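PDB 6Y5Y: VP1 from New Jersey polyomavirus-2013, which probably serves as the major capsid protein, forming the virus shell from five-subunit units and carrying a pocket that binds sialylated glycan. Local coordinates for residues Glu130-Ala135 with Asp287-Arg292; Asn169-Tyr174 with Glu194-Leu199; Gly56-Trp61 with Leu79-Pro84. All blocks are in the same frame, centred on the assembly; numbering follows the deposited sequence.

Contact 1: residues Glu130-Ala135 with Asp287-Arg292; sequences EAKMEA and DNEAIR. With GAL (beta-D-galactopyranose), chain N; SIA (N-acetyl-alpha-neuraminic acid), chain B.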
loop_
_atom_site.group_PDB
_atom_site.type_symbol
_atom_site.label_atom_id
_atom_site.label_comp_id
_atom_site.label_asym_id
_atom_site.label_seq_id
_atom_site.Cartn_x
_atom_site.Cartn_y
_atom_site.Cartn_z
ATOM N N GLU D 130 -11.701 15.433 25.447
ATOM C CA GLU D 130 -12.863 15.991 24.745
ATOM C C GLU D 130 -13.228 15.236 23.470
ATOM O O GLU D 130 -14.154 15.651 22.752
ATOM C CB GLU D 130 -12.671 17.476 24.412
ATOM C CG GLU D 130 -12.614 18.394 25.629
ATOM C CD GLU D 130 -12.308 19.836 25.262
ATOM O OE1 GLU D 130 -12.534 20.225 24.087
ATOM O OE2 GLU D 130 -11.826 20.576 26.147
ATOM N N ALA D 131 -12.569 14.119 23.186
ATOM C CA ALA D 131 -12.767 13.429 21.920
ATOM C C ALA D 131 -13.974 12.501 21.946
ATOM O O ALA D 131 -14.328 11.915 22.974
ATOM C CB ALA D 131 -11.510 12.637 21.542
ATOM N N LYS D 132 -14.595 12.365 20.774
ATOM C CA LYS D 132 -15.721 11.461 20.563
ATOM C C LYS D 132 -15.374 10.032 20.979
ATOM O O LYS D 132 -14.236 9.574 20.828
ATOM C CB LYS D 132 -16.121 11.499 19.086
ATOM C CG LYS D 132 -17.136 10.464 18.624
ATOM C CD LYS D 132 -17.498 10.720 17.154
ATOM C CE LYS D 132 -18.544 9.741 16.625
ATOM N NZ LYS D 132 -19.772 9.718 17.468
ATOM N N MET D 133 -16.374 9.323 21.501
ATOM C CA MET D 133 -16.216 7.927 21.898
ATOM C C MET D 133 -16.442 7.010 20.700
ATOM O O MET D 133 -17.459 7.122 20.009
ATOM C CB MET D 133 -17.195 7.566 23.021
ATOM C CG MET D 133 -17.223 6.074 23.366
ATOM S SD MET D 133 -18.340 5.684 24.741
ATOM C CE MET D 133 -19.931 5.925 23.952
ATOM N N GLU D 134 -15.491 6.103 20.449
ATOM C CA GLU D 134 -15.644 5.132 19.361
ATOM C C GLU D 134 -16.260 3.852 19.924
ATOM O O GLU D 134 -15.582 2.855 20.198
ATOM C CB GLU D 134 -14.307 4.870 18.669
ATOM C CG GLU D 134 -14.403 3.960 17.448
ATOM C CD GLU D 134 -15.335 4.484 16.373
ATOM O OE1 GLU D 134 -15.817 3.658 15.564
ATOM O OE2 GLU D 134 -15.587 5.713 16.331
ATOM N N ALA D 135 -17.581 3.890 20.088
ATOM C CA ALA D 135 -18.372 2.771 20.592
ATOM C C ALA D 135 -19.849 3.130 20.436
ATOM O O ALA D 135 -20.197 4.237 20.011
ATOM C CB ALA D 135 -18.030 2.451 22.050
ATOM N N ASP D 287 -18.720 16.694 21.617
ATOM C CA ASP D 287 -19.981 17.417 21.800
ATOM C C ASP D 287 -20.584 17.959 20.506
ATOM O O ASP D 287 -21.807 18.100 20.427
ATOM C CB ASP D 287 -19.816 18.549 22.823
ATOM C CG ASP D 287 -18.793 19.581 22.415
ATOM O OD1 ASP D 287 -18.272 19.512 21.283
ATOM O OD2 ASP D 287 -18.514 20.478 23.241
ATOM N N ASN D 288 -19.783 18.262 19.475
ATOM C CA ASN D 288 -20.357 18.655 18.189
ATOM C C ASN D 288 -19.827 17.853 17.006
ATOM O O ASN D 288 -20.278 18.081 15.876
ATOM C CB ASN D 288 -20.137 20.154 17.919
ATOM C CG ASN D 288 -18.689 20.575 18.038
ATOM O OD1 ASN D 288 -17.777 19.745 18.050
ATOM N ND2 ASN D 288 -18.466 21.876 18.117
ATOM N N GLU D 289 -18.917 16.910 17.236
ATOM C CA GLU D 289 -18.275 16.099 16.200
ATOM C C GLU D 289 -17.419 16.929 15.248
ATOM O O GLU D 289 -17.033 16.438 14.171
ATOM C CB GLU D 289 -19.310 15.274 15.419
ATOM C CG GLU D 289 -20.004 14.218 16.278
ATOM C CD GLU D 289 -20.826 13.236 15.470
ATOM O OE1 GLU D 289 -21.995 13.537 15.151
ATOM O OE2 GLU D 289 -20.306 12.149 15.150
ATOM N N ALA D 290 -17.097 18.170 15.615
ATOM C CA ALA D 290 -16.164 18.975 14.845
ATOM C C ALA D 290 -14.730 18.497 15.109
ATOM O O ALA D 290 -14.484 17.619 15.943
ATOM C CB ALA D 290 -16.346 20.457 15.179
ATOM N N ILE D 291 -13.767 19.052 14.367
ATOM C CA ILE D 291 -12.418 18.494 14.377
ATOM C C ILE D 291 -11.371 19.554 14.694
ATOM O O ILE D 291 -11.571 20.755 14.502
ATOM C CB ILE D 291 -12.068 17.781 13.038
ATOM C CG1 ILE D 291 -12.029 18.780 11.877
ATOM C CG2 ILE D 291 -13.079 16.695 12.734
ATOM C CD1 ILE D 291 -10.630 19.265 11.523
ATOM N N ARG D 292 -10.232 19.073 15.186
ATOM C CA ARG D 292 -8.985 19.817 15.281
ATOM C C ARG D 292 -7.907 18.998 14.593
ATOM O O ARG D 292 -7.865 17.780 14.768
ATOM C CB ARG D 292 -8.538 20.043 16.731
ATOM C CG ARG D 292 -9.515 20.805 17.632
ATOM C CD ARG D 292 -8.958 20.832 19.054
ATOM N NE ARG D 292 -9.824 21.566 19.982
ATOM C CZ ARG D 292 -9.636 22.836 20.331
ATOM N NH1 ARG D 292 -8.625 23.527 19.818
ATOM N NH2 ARG D 292 -10.470 23.425 21.189
HETATM C C1 GAL N . -20.918 25.716 22.143
HETATM C C2 GAL N . -19.416 25.942 22.257
HETATM C C3 GAL N . -18.641 24.992 21.304
HETATM C C4 GAL N . -19.068 23.556 21.578
HETATM C C5 GAL N . -20.580 23.470 21.430
HETATM C C6 GAL N . -21.168 22.093 21.697
HETATM O O2 GAL N . -19.067 27.292 21.925
HETATM O O3 GAL N . -17.246 25.077 21.518
HETATM O O4 GAL N . -18.696 23.181 22.901
HETATM O O5 GAL N . -21.232 24.362 22.353
HETATM O O6 GAL N . -22.515 22.031 21.257
HETATM C C1 SIA B . -16.634 24.514 19.366
HETATM C C2 SIA B . -16.369 25.533 20.563
HETATM C C3 SIA B . -14.910 25.604 21.039
HETATM C C4 SIA B . -13.948 26.299 20.070
HETATM C C5 SIA B . -14.517 27.679 19.698
HETATM C C6 SIA B . -15.968 27.525 19.192
HETATM C C7 SIA B . -16.695 28.855 18.859
HETATM C C8 SIA B . -18.191 28.594 18.564
HETATM C C9 SIA B . -18.890 29.830 18.020
HETATM C C10 SIA B . -12.970 29.427 18.858
HETATM C C11 SIA B . -12.339 30.044 17.615
HETATM N N5 SIA B . -13.795 28.377 18.640
HETATM O O1A SIA B . -16.096 23.389 19.487
HETATM O O1B SIA B . -17.375 24.965 18.435
HETATM O O4 SIA B . -12.628 26.462 20.636
HETATM O O6 SIA B . -16.782 26.881 20.163
HETATM O O7 SIA B . -16.501 29.789 19.913
HETATM O O8 SIA B . -18.362 27.499 17.663
HETATM O O9 SIA B . -20.242 29.459 17.716
HETATM O O10 SIA B . -12.727 29.875 19.972
HETATM O O HOH W 1 -16.109 17.598 23.456
HETATM O O HOH W 2 -11.033 19.676 21.659
HETATM O O HOH W 3 -12.321 22.451 23.076
#
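The carboxylate of Glu289 is shared between two subunits: OE2 takes Lys132, while OE1 accepts hydrogen bonds from Ser139 OG and Gly136 N of a neighbouring subunit. A second flat group, the guanidinium of Arg292, lies at the start of strand 291-310 and belongs to the sialyllactose pocket that VP1 builds from surface loops. Water 3 meets its edge in the plane, with its oxygen 2.8 Å from Arg292 NH2; sialic acid O4 approaches obliquely, and Trp61 makes a cation-pi contact with the guanidinium. Water 2 accepts from NE, its oxygen 2.8 Å from Arg292 NE, and both waters donate to Glu130 OE1. Glu130 therefore faces the arginine through solvent, without a direct ion pair. The two water bridges help fix the turn of the guanidinium, along with Trp61 and Ser65 O, which accepts a hydrogen bond from Arg292 NH1.

Lys132 and Glu289 carry the direct protein contact. With CG anti to the backbone N (chi1 171°), the extended lysine chain brings CE alongside the acid, and the bend at chi4 turns NZ toward the same oxygen. Lys132 CE is 3.3 Å from Glu289 OE2, and the salt bridge from Lys132 NZ to Glu289 OE2 is long at 3.4 Å. The link is thus probably a modest electrostatic one at the surface.

Beside it, the loop 287-290 reads the sugar. Asp287 OD2 accepts from galactose O4 at 2.7 Å. Asn288 divides its amide: ND2 gives a weak bond of 3.1 Å to the sialic acid carboxylate oxygen O1A, whereas OD1 closes an Asx turn. In that turn Ala290 N donates to Asn288 OD1 at 3.0 Å, standing 53° above the carbonyl plane.

Contact 2: residues Asn169-Tyr174 with Glu194-Leu199; sequences NGQTKY and EDKAQL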
loop_
_atom_site.group_PDB
_atom_site.type_symbol
_atom_site.label_atom_id
_atom_site.label_comp_id
_atom_site.label_asym_id
_atom_site.label_seq_id
_atom_site.Cartn_x
_atom_site.Cartn_y
_atom_site.Cartn_z
ATOM N N ASN D 169 -12.067 27.005 -2.273
ATOM C CA ASN D 169 -13.228 27.870 -2.520
ATOM C C ASN D 169 -12.736 29.306 -2.638
ATOM O O ASN D 169 -12.278 29.887 -1.646
ATOM C CB ASN D 169 -14.259 27.786 -1.387
ATOM C CG ASN D 169 -14.901 26.418 -1.266
ATOM O OD1 ASN D 169 -15.006 25.876 -0.165
ATOM N ND2 ASN D 169 -15.357 25.866 -2.387
ATOM N N GLY D 170 -12.870 29.893 -3.829
ATOM C CA GLY D 170 -12.332 31.227 -4.045
ATOM C C GLY D 170 -12.879 32.264 -3.074
ATOM O O GLY D 170 -12.164 33.177 -2.661
ATOM N N GLN D 171 -14.148 32.132 -2.688
ATOM C CA GLN D 171 -14.822 33.150 -1.883
ATOM C C GLN D 171 -14.843 32.825 -0.388
ATOM O O GLN D 171 -15.633 33.424 0.350
ATOM C CB GLN D 171 -16.250 33.371 -2.384
ATOM C CG GLN D 171 -16.369 33.804 -3.850
ATOM C CD GLN D 171 -15.829 35.200 -4.097
ATOM O OE1 GLN D 171 -15.498 35.924 -3.159
ATOM N NE2 GLN D 171 -15.723 35.579 -5.361
ATOM N N THR D 172 -13.992 31.903 0.074
ATOM C CA THR D 172 -13.846 31.652 1.505
ATOM C C THR D 172 -13.590 32.954 2.263
ATOM O O THR D 172 -12.748 33.769 1.871
ATOM C CB THR D 172 -12.691 30.667 1.758
ATOM O OG1 THR D 172 -12.980 29.412 1.128
ATOM C CG2 THR D 172 -12.499 30.430 3.256
ATOM N N LYS D 173 -14.321 33.145 3.360
ATOM C CA LYS D 173 -14.187 34.341 4.186
ATOM C C LYS D 173 -13.076 34.151 5.212
ATOM O O LYS D 173 -13.113 33.211 6.014
ATOM C CB LYS D 173 -15.507 34.659 4.886
ATOM C CG LYS D 173 -16.612 35.082 3.944
ATOM C CD LYS D 173 -17.708 35.852 4.670
ATOM C CE LYS D 173 -18.361 35.007 5.736
ATOM N NZ LYS D 173 -19.742 35.498 6.052
ATOM N N TYR D 174 -12.110 35.064 5.209
ATOM C CA TYR D 174 -10.986 35.030 6.133
ATOM C C TYR D 174 -11.035 36.235 7.064
ATOM O O TYR D 174 -11.385 37.343 6.646
ATOM C CB TYR D 174 -9.658 35.011 5.379
ATOM C CG TYR D 174 -9.470 33.766 4.547
ATOM C CD1 TYR D 174 -9.404 32.514 5.146
ATOM C CD2 TYR D 174 -9.363 33.836 3.161
ATOM C CE1 TYR D 174 -9.232 31.361 4.386
ATOM C CE2 TYR D 174 -9.196 32.688 2.394
ATOM C CZ TYR D 174 -9.126 31.454 3.015
ATOM O OH TYR D 174 -8.957 30.298 2.271
ATOM N N GLU D 194 -14.824 39.678 -7.475
ATOM C CA GLU D 194 -15.649 38.839 -8.341
ATOM C C GLU D 194 -14.841 37.933 -9.272
ATOM O O GLU D 194 -15.449 37.157 -10.021
ATOM C CB GLU D 194 -16.585 39.705 -9.173
ATOM C CG GLU D 194 -15.864 40.603 -10.141
ATOM C CD GLU D 194 -15.943 42.054 -9.727
ATOM O OE1 GLU D 194 -15.604 42.374 -8.554
ATOM O OE2 GLU D 194 -16.360 42.866 -10.576
ATOM N N ASP D 195 -13.513 38.011 -9.268
ATOM C CA ASP D 195 -12.685 37.137 -10.093
ATOM C C ASP D 195 -11.948 36.087 -9.280
ATOM O O ASP D 195 -11.137 35.340 -9.846
ATOM C CB ASP D 195 -11.668 37.960 -10.891
ATOM C CG ASP D 195 -12.329 38.864 -11.913
ATOM O OD1 ASP D 195 -13.327 38.442 -12.531
ATOM O OD2 ASP D 195 -11.843 39.997 -12.089
ATOM N N LYS D 196 -12.201 36.011 -7.970
ATOM C CA LYS D 196 -11.422 35.126 -7.111
ATOM C C LYS D 196 -11.628 33.651 -7.437
ATOM O O LYS D 196 -10.825 32.824 -6.992
ATOM C CB LYS D 196 -11.751 35.391 -5.641
ATOM C CG LYS D 196 -11.022 36.602 -5.079
ATOM C CD LYS D 196 -11.735 37.187 -3.873
ATOM C CE LYS D 196 -11.429 36.414 -2.606
ATOM N NZ LYS D 196 -12.428 36.723 -1.546
ATOM N N ALA D 197 -12.675 33.295 -8.191
ATOM C CA ALA D 197 -12.794 31.918 -8.668
ATOM C C ALA D 197 -11.573 31.479 -9.479
ATOM O O ALA D 197 -11.297 30.275 -9.567
ATOM C CB ALA D 197 -14.060 31.750 -9.510
ATOM N N GLN D 198 -10.839 32.426 -10.076
ATOM C CA GLN D 198 -9.606 32.077 -10.785
ATOM C C GLN D 198 -8.620 31.351 -9.886
ATOM O O GLN D 198 -7.834 30.525 -10.367
ATOM C CB GLN D 198 -8.954 33.332 -11.353
ATOM C CG GLN D 198 -9.763 33.970 -12.450
ATOM C CD GLN D 198 -9.094 35.207 -13.000
ATOM O OE1 GLN D 198 -7.884 35.382 -12.862
ATOM N NE2 GLN D 198 -9.878 36.080 -13.613
ATOM N N LEU D 199 -8.640 31.640 -8.583
ATOM C CA LEU D 199 -7.717 31.000 -7.651
ATOM C C LEU D 199 -8.020 29.519 -7.443
ATOM O O LEU D 199 -7.230 28.827 -6.794
ATOM C CB LEU D 199 -7.746 31.747 -6.310
ATOM C CG LEU D 199 -7.090 33.130 -6.366
ATOM C CD1 LEU D 199 -7.552 34.046 -5.228
ATOM C CD2 LEU D 199 -5.558 32.949 -6.344
HETATM O O HOH W 4 -11.220 34.200 -0.229
#
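A type I beta turn from Asn169 to Thr172 packs here against a run of 3-10 helix, 194-199, within the long excursion between strands 150-157 and 231-238, which corresponds to the EF loop of the polyomavirus jelly roll. The closest pair of CA atoms is that of Gly170 and Ala197, with Gly170 CA 4.7 Å from Ala197 CA. Having no side chain, Gly170 sets bare main chain against the helical turn, at a point where Lys196 O and Ala197 N face it.

Lys196 and Gln171 supply the side-chain contact, the lysine slightly more of it. The lysine chain is bent at chi3 (81°), which folds the methylene end back over the turn and puts Lys196 CE 3.3 Å from Gly170 O. The ammonium does not bond that carbonyl directly. Water 4 mediates instead, accepting from Lys196 NZ at 3.1 Å while donating to Gly170 O at 2.8 Å and to Thr172 O at 2.6 Å, so that one solvent molecule ties two carbonyls of the turn to one charge.

The exposed Gln171 lies across the lysine. A bend at chi2 (-68°) brings its amide back over the aliphatic chain: Gln171 OE1 stays 3.6 Å from Lys196 NZ, and Gln171 NE2 stands 4.0 Å from Lys196 CB. Glu193 serves both side chains, its carboxylate forming a salt bridge with Lys196 NZ and its backbone O accepting from Gln171 NE2, which holds the glutamine against the 3-10 run. A neighbouring subunit adds Lys59, bonded to Glu194 O, and the N of Leu129, bonded to Asn169 OD1. Helix 185-189 touches Lys196 and Leu199 through Asn186, while the two segments follow strand 162-165 and precede strand 207-209, two partners in a small antiparallel sheet.

Contact 3: residues Gly56-Trp61 with Leu79-Pro84; sequences GDRKEW and LSVQMP. With SIA (N-acetyl-alpha-neuraminic acid), chain B.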
loop_
_atom_site.group_PDB
_atom_site.type_symbol
_atom_site.label_atom_id
_atom_site.label_comp_id
_atom_site.label_asym_id
_atom_site.label_seq_id
_atom_site.Cartn_x
_atom_site.Cartn_y
_atom_site.Cartn_z
ATOM N N GLY D 56 -1.709 31.999 26.337
ATOM C CA GLY D 56 -2.990 32.587 26.010
ATOM C C GLY D 56 -4.166 31.683 26.315
ATOM O O GLY D 56 -4.060 30.635 26.960
ATOM N N ASP D 57 -5.324 32.111 25.805
ATOM C CA ASP D 57 -6.583 31.441 26.113
ATOM C C ASP D 57 -6.677 30.064 25.470
ATOM O O ASP D 57 -7.365 29.183 25.995
ATOM C CB ASP D 57 -7.752 32.318 25.665
ATOM C CG ASP D 57 -7.675 33.721 26.241
ATOM O OD1 ASP D 57 -7.396 33.844 27.453
ATOM O OD2 ASP D 57 -7.876 34.699 25.486
ATOM N N ARG D 58 -5.998 29.858 24.341
ATOM C CA ARG D 58 -6.026 28.588 23.631
ATOM C C ARG D 58 -4.852 27.687 23.991
ATOM O O ARG D 58 -4.612 26.698 23.290
ATOM C CB ARG D 58 -6.044 28.834 22.116
ATOM C CG ARG D 58 -7.237 29.630 21.644
ATOM C CD ARG D 58 -7.265 29.800 20.140
ATOM N NE ARG D 58 -8.571 30.291 19.718
ATOM C CZ ARG D 58 -8.830 31.565 19.451
ATOM N NH1 ARG D 58 -7.860 32.466 19.541
ATOM N NH2 ARG D 58 -10.048 31.933 19.087
ATOM N N LYS D 59 -4.127 27.993 25.075
ATOM C CA LYS D 59 -2.808 27.399 25.275
ATOM C C LYS D 59 -2.868 25.890 25.465
ATOM O O LYS D 59 -1.920 25.190 25.095
ATOM C CB LYS D 59 -2.091 28.059 26.461
ATOM C CG LYS D 59 -2.545 27.641 27.853
ATOM C CD LYS D 59 -1.581 28.196 28.912
ATOM C CE LYS D 59 -2.186 28.154 30.307
ATOM N N GLU D 60 -3.964 25.360 26.015
ATOM C CA GLU D 60 -4.003 23.923 26.256
ATOM C C GLU D 60 -4.087 23.111 24.966
ATOM O O GLU D 60 -3.911 21.888 25.012
ATOM C CB GLU D 60 -5.170 23.563 27.179
ATOM C CG GLU D 60 -5.134 24.250 28.560
ATOM C CD GLU D 60 -3.802 24.103 29.303
ATOM O OE1 GLU D 60 -3.177 23.010 29.276
ATOM O OE2 GLU D 60 -3.379 25.101 29.927
ATOM N N TRP D 61 -4.342 23.752 23.823
ATOM C CA TRP D 61 -4.425 23.049 22.548
ATOM C C TRP D 61 -3.249 23.367 21.634
ATOM O O TRP D 61 -3.365 23.236 20.408
ATOM C CB TRP D 61 -5.757 23.359 21.863
ATOM C CG TRP D 61 -6.887 22.767 22.615
ATOM C CD1 TRP D 61 -7.776 23.431 23.417
ATOM C CD2 TRP D 61 -7.235 21.382 22.688
ATOM N NE1 TRP D 61 -8.667 22.542 23.968
ATOM C CE2 TRP D 61 -8.355 21.278 23.538
ATOM C CE3 TRP D 61 -6.719 20.221 22.108
ATOM C CZ2 TRP D 61 -8.964 20.053 23.826
ATOM C CZ3 TRP D 61 -7.324 19.004 22.394
ATOM C CH2 TRP D 61 -8.433 18.932 23.245
ATOM N N LEU D 79 -10.536 31.653 10.846
ATOM C CA LEU D 79 -9.419 32.259 11.553
ATOM C C LEU D 79 -8.105 31.572 11.196
ATOM O O LEU D 79 -8.081 30.435 10.726
ATOM C CB LEU D 79 -9.632 32.178 13.062
ATOM C CG LEU D 79 -10.949 32.762 13.577
ATOM C CD1 LEU D 79 -11.210 32.255 14.979
ATOM C CD2 LEU D 79 -10.885 34.285 13.557
ATOM N N SER D 80 -7.002 32.284 11.449
ATOM C CA SER D 80 -5.678 31.710 11.228
ATOM C C SER D 80 -5.430 30.509 12.130
ATOM O O SER D 80 -4.747 29.555 11.728
ATOM C CB SER D 80 -4.600 32.772 11.450
ATOM O OG SER D 80 -4.305 32.936 12.830
ATOM N N VAL D 81 -5.967 30.534 13.354
ATOM C CA VAL D 81 -5.805 29.398 14.251
ATOM C C VAL D 81 -6.529 28.155 13.759
ATOM O O VAL D 81 -6.299 27.058 14.292
ATOM C CB VAL D 81 -6.278 29.767 15.673
ATOM C CG1 VAL D 81 -5.290 30.735 16.314
ATOM C CG2 VAL D 81 -7.676 30.375 15.629
ATOM N N GLN D 82 -7.406 28.292 12.763
ATOM C CA GLN D 82 -8.121 27.160 12.189
ATOM C C GLN D 82 -7.439 26.584 10.948
ATOM O O GLN D 82 -8.002 25.683 10.322
ATOM C CB GLN D 82 -9.547 27.564 11.813
ATOM C CG GLN D 82 -10.433 27.991 12.982
ATOM C CD GLN D 82 -11.782 28.480 12.498
ATOM O OE1 GLN D 82 -11.895 29.577 11.950
ATOM N NE2 GLN D 82 -12.802 27.649 12.652
ATOM N N MET D 83 -6.273 27.097 10.567
ATOM C CA MET D 83 -5.640 26.763 9.290
ATOM C C MET D 83 -4.187 26.372 9.528
ATOM O O MET D 83 -3.331 27.250 9.733
ATOM C CB MET D 83 -5.729 27.934 8.309
ATOM C CG MET D 83 -7.137 28.522 8.133
ATOM S SD MET D 83 -7.190 30.026 7.124
ATOM C CE MET D 83 -6.733 29.383 5.496
ATOM N N PRO D 84 -3.860 25.078 9.501
ATOM C CA PRO D 84 -2.461 24.677 9.714
ATOM C C PRO D 84 -1.533 25.347 8.709
ATOM O O PRO D 84 -1.904 25.574 7.558
ATOM C CB PRO D 84 -2.497 23.154 9.532
ATOM C CG PRO D 84 -3.900 22.783 9.930
ATOM C CD PRO D 84 -4.773 23.923 9.460
HETATM C C1 SIA B . -16.634 24.514 19.366
HETATM C C2 SIA B . -16.369 25.533 20.563
HETATM C C3 SIA B . -14.910 25.604 21.039
HETATM C C4 SIA B . -13.948 26.299 20.070
HETATM C C5 SIA B . -14.517 27.679 19.698
HETATM C C6 SIA B . -15.968 27.525 19.192
HETATM C C7 SIA B . -16.695 28.855 18.859
HETATM C C8 SIA B . -18.191 28.594 18.564
HETATM C C9 SIA B . -18.890 29.830 18.020
HETATM C C10 SIA B . -12.970 29.427 18.858
HETATM C C11 SIA B . -12.339 30.044 17.615
HETATM N N5 SIA B . -13.795 28.377 18.640
HETATM O O1A SIA B . -16.096 23.389 19.487
HETATM O O1B SIA B . -17.375 24.965 18.435
HETATM O O4 SIA B . -12.628 26.462 20.636
HETATM O O6 SIA B . -16.782 26.881 20.163
HETATM O O7 SIA B . -16.501 29.789 19.913
HETATM O O8 SIA B . -18.362 27.499 17.663
HETATM O O9 SIA B . -20.242 29.459 17.716
HETATM O O10 SIA B . -12.727 29.875 19.972
#
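Arg58 reaches toward Val81 and Leu79 with a chain extended from CG to NE, and the closest protein packing across the two segments is where its guanidinium meets the valine. Val81 CG2 sits over the centre of one face, 4.1 Å above the plane, and the two side chains cross at about a right angle. The methyl gets there because CG2 occupies the position between the backbone N and the carbonyl carbon, with CG1 turned beside the N (chi1 -71°). Leu79 CD1 approaches the same group obliquely, 4.3 Å from Arg58 NH2. Both segments belong to the BC loop of the VP1 jelly roll, between strands 28-45 and 87-92, and Arg58 and Leu79 line the sialic acid pocket.

The second segment is itself firmly made. Residues 80-82 form a short 3-10 turn, and Gln82 folds back so that Leu79 N donates to Gln82 OE1 at 2.7 Å. This bond is almost straight (177°) and falls on a lone pair in the carbonyl plane. The first segment holds a type I turn from Gly56 to Lys59. The loose side of this surface contact is the separation of the main chains: Arg58 CA and Val81 CA are 9.4 Å apart, and side chains bridge the distance.

The N-acetyl group of sialic acid lies at the guanidinium's edge. Its carbon C10 lies in the plane, its methyl C11 is 3.3 Å from Arg58 NH2, and a weak bond of 3.5 Å runs from Arg58 NH2 to O10. The same methyl rests 3.6 Å from Leu79 CD1. Glu66 holds NE in a salt bridge and so positions the arginine. From Arg58 and Leu79 the N-acetyl group probably gains van der Waals contact more than hydrogen bonding, the bond to O10 being weak.

Overall arrangement
Surface position unites contacts 1 and 3, whereas contact 2 is partly buried. Contacts 1 and 3 share the sialic acid and meet where Arg292 and Glu130 pack on Trp61; contact 1 gives sialic acid a weak amide bond from Asn288 and the galactose a carboxylate, contact 3 a methyl-lined arginine for the N-acetyl group. Contact 2 lies about 30 Å from contact 1 between centres, far from the glycan, and relies on bare backbone, a lysine and one water. It still borders contact 3, through Tyr174 against Met83. Subunit joints add to all three: contacts 1 and 2 both touch the second subunit, and contacts 1 and 3 both touch the third.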